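PDB 6FOP: glycoside hydrolase family 81 from Clostridium thermocellum, which probably hydrolyses internal beta-1,3-glucosidic bonds of glucans such as laminarin, as an endo-acting glucanase of the bacterial cellulosome. Local coordinates for residues A[483-487]-A[488-492]. Numbering follows the deposited sequence.
Unlike the reference sequence in segment 488-492: A492 (reference Glu).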
loop_
_atom_site.group_PDB
_atom_site.type_symbol
_atom_site.label_atom_id
_atom_site.label_comp_id
_atom_site.label_asym_id
_atom_site.label_seq_id
_atom_site.Cartn_x
_atom_site.Cartn_y
_atom_site.Cartn_z
ATOM N N ALA A 483 -10.224 -0.328 9.416
ATOM C CA ALA A 483 -10.875 0.728 8.607
ATOM C C ALA A 483 -12.152 1.258 9.267
ATOM O O ALA A 483 -13.106 1.681 8.607
ATOM C CB ALA A 483 -11.133 0.262 7.190
ATOM N N GLY A 484 -12.157 1.326 10.585
ATOM C CA GLY A 484 -13.332 1.707 11.368
ATOM C C GLY A 484 -13.449 3.219 11.536
ATOM O O GLY A 484 -13.575 3.721 12.663
ATOM N N PHE A 485 -13.484 3.920 10.408
ATOM C CA PHE A 485 -13.548 5.386 10.366
ATOM C C PHE A 485 -14.541 5.791 9.279
ATOM O O PHE A 485 -14.699 5.086 8.281
ATOM C CB PHE A 485 -12.172 5.961 9.996
ATOM C CG PHE A 485 -11.082 5.588 10.930
ATOM C CD1 PHE A 485 -10.851 6.353 12.051
ATOM C CD2 PHE A 485 -10.236 4.510 10.655
ATOM C CE1 PHE A 485 -9.824 6.017 12.916
ATOM C CE2 PHE A 485 -9.187 4.184 11.506
ATOM C CZ PHE A 485 -8.992 4.933 12.639
ATOM N N ALA A 486 -15.207 6.927 9.469
ATOM C CA ALA A 486 -16.070 7.470 8.432
ATOM C C ALA A 486 -15.360 7.598 7.093
ATOM O O ALA A 486 -15.984 7.406 6.048
ATOM C CB ALA A 486 -16.622 8.825 8.843
ATOM N N ASP A 487 -14.070 7.958 7.124
ATOM C CA ASP A 487 -13.283 8.133 5.903
ATOM C C ASP A 487 -12.545 6.902 5.417
ATOM O O ASP A 487 -11.723 6.992 4.484
ATOM C CB ASP A 487 -12.323 9.304 6.096
ATOM C CG ASP A 487 -13.057 10.626 6.168
ATOM O OD1 ASP A 487 -14.100 10.783 5.487
ATOM O OD2 ASP A 487 -12.632 11.490 6.917
ATOM N N GLY A 488 -12.869 5.761 6.007
ATOM C CA GLY A 488 -12.321 4.494 5.560
ATOM C C GLY A 488 -10.950 4.178 6.123
ATOM O O GLY A 488 -10.660 4.502 7.280
ATOM N N ASN A 489 -10.164 3.450 5.342
ATOM C CA ASN A 489 -8.788 3.137 5.749
ATOM C C ASN A 489 -7.914 4.357 5.483
ATOM O O ASN A 489 -8.352 5.319 4.857
ATOM C CB ASN A 489 -8.313 1.844 5.085
ATOM C CG ASN A 489 -7.380 1.043 5.986
ATOM O OD1 ASN A 489 -6.440 1.605 6.569
ATOM N ND2 ASN A 489 -7.598 -0.245 6.105
ATOM N N ASN A 490 -6.668 4.302 5.980
ATOM C CA ASN A 490 -5.731 5.393 5.830
ATOM C C ASN A 490 -4.325 4.846 5.709
ATOM O O ASN A 490 -4.032 3.764 6.172
ATOM C CB ASN A 490 -5.784 6.382 7.001
ATOM C CG ASN A 490 -5.180 5.812 8.248
ATOM O OD1 ASN A 490 -3.936 5.892 8.440
ATOM N ND2 ASN A 490 -6.004 5.243 9.121
ATOM N N GLN A 491 -3.459 5.658 5.110
ATOM C CA GLN A 491 -2.019 5.481 5.285
ATOM C C GLN A 491 -1.395 6.887 5.350
ATOM O O GLN A 491 -1.649 7.720 4.470
ATOM C CB GLN A 491 -1.338 4.624 4.204
ATOM C CG GLN A 491 0.180 4.523 4.419
ATOM C CD GLN A 491 0.816 3.459 3.576
ATOM O OE1 GLN A 491 1.017 2.324 4.052
ATOM N NE2 GLN A 491 1.124 3.784 2.319
ATOM N N ALA A 492 -0.561 7.103 6.372
ATOM C CA ALA A 492 0.234 8.346 6.493
ATOM C C ALA A 492 1.612 8.098 5.843
ATOM O O ALA A 492 1.844 8.523 4.716
ATOM C CB ALA A 492 0.288 8.798 7.941
#
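G488 and F485 meet across a tight reversal of the chain. The amide N of G488 donates to the carbonyl O of F485 at 3.0 Å, with an N-H...O angle of 159°. The donor stands above the carbonyl plane, 66° out of it. This bond closes a type I beta turn from F485 to G488. G488 has a positive phi, a backbone conformation that glycine takes up most readily. A483 packs against N489, its CB 3.7 Å from ND2 and 3.9 Å from CB of N489. That ND2 donates to the carbonyls of S39 and S480. OD1 of N489 accepts from the backbone N of N490 at 2.8 Å, in the carbonyl plane and on a lone pair. These bonds hold the N489 amide at both ends.

An inverse gamma turn centred on G484 runs directly into the beta turn at F485. The beta turn leads into strand 490-491, an outermost strand of a four-stranded antiparallel sheet, next to strand 554-556. The carbonyl O of G488 lies 3.4 Å from both CB and CD2 of F485, at an oblique approach to the ring. It is buried and has no hydrogen-bond partner. CG of F485 lies anti to its carbonyl carbon, which sends the ring past the G488 carbonyl towards N490. CE2 of F485 makes van der Waals contact with ND2 of N490 at 4.1 Å, with ring and amide planes 78° apart. W556 meets the same ring edge-to-face. A492 is the engineered position, a glutamate in the reference sequence.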